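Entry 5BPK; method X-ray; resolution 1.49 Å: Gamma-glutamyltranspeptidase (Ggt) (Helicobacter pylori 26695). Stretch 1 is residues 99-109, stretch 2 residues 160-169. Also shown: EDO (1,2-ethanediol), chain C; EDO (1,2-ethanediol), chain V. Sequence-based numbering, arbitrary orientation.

Stretch 1 99-109: TTVLQVISNVI
Stretch 2 (160-169) VMGDVNAIQV

A helix and an extended segment can pack through a single ridge of side chains without one hydrogen bond between them, and two stretches of Helicobacter pylori gamma-glutamyltranspeptidase illustrate the principle. Residues 99-109 are helical throughout, with phi/psi near -65/-45 and i to i+4 bonds such as Asn-107 N to Gln-103 O at 2.8 Å. Residues 160-165 form an extended loop leading into a strand at 166-169, where phi lies between -137 and -114° and psi between 129 and 152°. The chains run in the same direction: Thr-100 CA lies 6.4 Å from Gly-162 CA, and Val-108 CA 9.3 Å from Gln-168 CA, so the gap widens along the contact.

Gly-162 adopts 97/172, a conformation that would jam a CB against the preceding carbonyl; an ideal CB would also sit 3.1 Å from Thr-100 CG2, so glycine suits both its backbone and its neighbour.

Helical periodicity directs Thr-100, Val-104 and Val-108 toward the second stretch, while alternation in the extended chain presents Val-164, Ala-166 and Gln-168. Thr-100 (chi1 m, -76°) places CG2 3.4 Å from Val-164 CG2; its OG1 lies 3.8 Å from Met-161 O, without a hydrogen bond. Val-104 and Val-164, both t, meet at 4.0 Å between their CG2 atoms, a compact apolar contact. Farther along, the extended Gln-168 (chi1 and chi2 t, chi3 50°) spans the wider gap, bringing NE2 within 3.6 Å of CG1 of Val-108 (t). These contacting side chains are buried, yet the two stretches together cover just 278 Å².

Gln-103 instead reinforces the helix: with chi1 m, chi2 t and chi3 93°, its NE2 donates to Thr-99 O at 2.9 Å. Ethanediol binds outside the contact, with Val-160 N 2.8 Å from O1 of the chain C molecule and Ser-106 OG 2.7 Å from O1 of chain V.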

# COMPACT_ATOMS: atom_id res chain seq x y z
N THR B 99 0.72 8.32 -7.41
CA THR B 99 1.50 8.84 -8.52
C THR B 99 2.55 7.82 -9.02
O THR B 99 2.79 7.71 -10.23
CB THR B 99 2.14 10.20 -8.16
OG1 THR B 99 3.01 10.04 -7.02
CG2 THR B 99 1.05 11.25 -7.85
N THR B 100 3.12 7.04 -8.10
CA THR B 100 4.06 5.98 -8.49
C THR B 100 3.37 4.96 -9.40
O THR B 100 3.88 4.63 -10.47
CB THR B 100 4.65 5.28 -7.25
OG1 THR B 100 5.65 6.13 -6.66
CG2 THR B 100 5.29 3.95 -7.60
N VAL B 101 2.19 4.49 -8.98
CA VAL B 101 1.50 3.46 -9.75
C VAL B 101 1.06 4.00 -11.13
O VAL B 101 1.21 3.32 -12.15
CB VAL B 101 0.31 2.86 -8.94
CG1 VAL B 101 -0.54 1.95 -9.81
CG2 VAL B 101 0.84 2.08 -7.71
N LEU B 102 0.53 5.22 -11.16
CA LEU B 102 0.17 5.92 -12.40
C LEU B 102 1.32 5.92 -13.40
O LEU B 102 1.13 5.65 -14.59
CB LEU B 102 -0.25 7.37 -12.05
CG LEU B 102 -0.55 8.48 -13.07
CD1 LEU B 102 0.68 9.01 -13.76
CD2 LEU B 102 -1.57 7.99 -14.07
N GLN B 103 2.51 6.25 -12.92
CA GLN B 103 3.66 6.40 -13.79
C GLN B 103 4.09 5.06 -14.39
O GLN B 103 4.38 4.99 -15.59
CB GLN B 103 4.80 7.11 -13.04
CG GLN B 103 4.52 8.61 -12.89
CD GLN B 103 5.47 9.33 -11.97
OE1 GLN B 103 6.49 9.88 -12.42
NE2 GLN B 103 5.16 9.33 -10.67
N VAL B 104 4.08 4.00 -13.59
CA VAL B 104 4.45 2.68 -14.09
C VAL B 104 3.48 2.25 -15.20
O VAL B 104 3.90 1.81 -16.27
CB VAL B 104 4.50 1.62 -12.97
CG1 VAL B 104 4.73 0.21 -13.54
CG2 VAL B 104 5.59 1.97 -11.96
N ILE B 105 2.19 2.43 -14.94
CA ILE B 105 1.17 2.08 -15.93
C ILE B 105 1.32 2.88 -17.23
O ILE B 105 1.28 2.32 -18.33
CB ILE B 105 -0.25 2.24 -15.36
CG1 ILE B 105 -0.48 1.23 -14.23
CG2 ILE B 105 -1.29 2.07 -16.47
CD1 ILE B 105 -1.78 1.42 -13.49
N SER B 106 1.49 4.20 -17.10
CA SER B 106 1.68 5.08 -18.24
C SER B 106 2.95 4.71 -19.00
O SER B 106 2.96 4.73 -20.23
CB SER B 106 1.76 6.54 -17.78
OG SER B 106 2.12 7.42 -18.82
N ASN B 107 4.03 4.40 -18.28
CA ASN B 107 5.28 4.05 -18.94
C ASN B 107 5.12 2.85 -19.87
O ASN B 107 5.69 2.81 -20.96
CB ASN B 107 6.38 3.79 -17.91
CG ASN B 107 6.89 5.07 -17.25
OD1 ASN B 107 6.68 6.18 -17.76
ND2 ASN B 107 7.57 4.91 -16.11
N VAL B 108 4.36 1.85 -19.43
CA VAL B 108 4.03 0.74 -20.32
C VAL B 108 3.09 1.16 -21.46
O VAL B 108 3.38 0.93 -22.64
CB VAL B 108 3.40 -0.44 -19.55
CG1 VAL B 108 2.98 -1.56 -20.53
CG2 VAL B 108 4.37 -0.96 -18.49
N ILE B 109 1.93 1.72 -21.12
CA ILE B 109 0.87 1.97 -22.12
C ILE B 109 1.20 3.12 -23.07
O ILE B 109 1.03 3.01 -24.29
CB ILE B 109 -0.50 2.21 -21.46
CG1 ILE B 109 -0.98 0.91 -20.80
CG2 ILE B 109 -1.52 2.70 -22.47
CD1 ILE B 109 -2.25 1.04 -19.94
N VAL B 160 14.16 8.72 -3.15
CA VAL B 160 13.41 7.93 -4.11
C VAL B 160 12.04 7.54 -3.55
O VAL B 160 11.88 7.28 -2.35
CB VAL B 160 14.19 6.69 -4.64
CG1 VAL B 160 15.36 7.13 -5.47
CG2 VAL B 160 14.61 5.74 -3.50
N MET B 161 11.09 7.44 -4.47
CA MET B 161 9.69 7.23 -4.17
C MET B 161 9.26 5.85 -4.62
O MET B 161 9.34 5.53 -5.80
CB MET B 161 8.86 8.25 -4.92
CG MET B 161 8.98 9.66 -4.41
SD MET B 161 7.97 10.80 -5.35
CE MET B 161 8.96 10.98 -6.86
N GLY B 162 8.78 5.03 -3.68
CA GLY B 162 8.08 3.80 -4.02
C GLY B 162 8.92 2.55 -4.00
O GLY B 162 10.16 2.60 -3.90
N ASP B 163 8.23 1.42 -4.14
CA ASP B 163 8.87 0.11 -4.24
C ASP B 163 7.89 -0.82 -4.94
O ASP B 163 7.12 -1.55 -4.32
CB ASP B 163 9.28 -0.40 -2.86
CG ASP B 163 9.94 -1.78 -2.91
OD1 ASP B 163 10.26 -2.25 -4.02
OD2 ASP B 163 10.11 -2.39 -1.84
N VAL B 164 7.89 -0.74 -6.26
CA VAL B 164 6.94 -1.44 -7.09
C VAL B 164 7.39 -2.86 -7.39
O VAL B 164 8.52 -3.09 -7.81
CB VAL B 164 6.75 -0.69 -8.43
CG1 VAL B 164 5.80 -1.48 -9.37
CG2 VAL B 164 6.25 0.74 -8.19
N ASN B 165 6.49 -3.81 -7.14
CA ASN B 165 6.64 -5.17 -7.61
C ASN B 165 5.52 -5.38 -8.60
O ASN B 165 4.34 -5.27 -8.24
CB ASN B 165 6.60 -6.13 -6.43
CG ASN B 165 7.76 -5.93 -5.51
OD1 ASN B 165 8.91 -6.04 -5.93
ND2 ASN B 165 7.48 -5.58 -4.25
N ALA B 166 5.88 -5.63 -9.85
CA ALA B 166 4.92 -5.63 -10.94
C ALA B 166 5.13 -6.80 -11.90
O ALA B 166 6.25 -7.32 -12.06
CB ALA B 166 4.98 -4.30 -11.68
N ILE B 167 4.03 -7.22 -12.53
CA ILE B 167 4.02 -8.30 -13.51
C ILE B 167 3.32 -7.83 -14.76
O ILE B 167 2.29 -7.14 -14.68
CB ILE B 167 3.29 -9.56 -12.98
CG1 ILE B 167 3.98 -10.12 -11.74
CG2 ILE B 167 3.20 -10.63 -14.07
CD1 ILE B 167 3.13 -11.15 -10.96
N GLN B 168 3.90 -8.15 -15.92
CA GLN B 168 3.24 -8.00 -17.20
C GLN B 168 3.02 -9.39 -17.80
O GLN B 168 3.92 -10.24 -17.79
CB GLN B 168 4.05 -7.11 -18.14
CG GLN B 168 3.40 -6.87 -19.50
CD GLN B 168 4.25 -6.04 -20.43
OE1 GLN B 168 5.43 -6.33 -20.62
NE2 GLN B 168 3.66 -5.02 -21.02
N VAL B 169 1.83 -9.60 -18.35
CA VAL B 169 1.47 -10.89 -18.94
C VAL B 169 1.14 -10.67 -20.42
O VAL B 169 0.33 -9.79 -20.76
CB VAL B 169 0.29 -11.56 -18.23
CG1 VAL B 169 -0.00 -12.92 -18.83
CG2 VAL B 169 0.57 -11.69 -16.74
C1 EDO C . 17.75 8.31 -2.18
O1 EDO C . 16.43 8.00 -1.76
C2 EDO C . 17.66 9.25 -3.37
O2 EDO C . 18.95 9.73 -3.74
C1 EDO V . 2.95 10.59 -17.71
O1 EDO V . 3.60 9.32 -17.57
C2 EDO V . 3.92 11.76 -17.57
O2 EDO V . 4.77 11.78 -18.72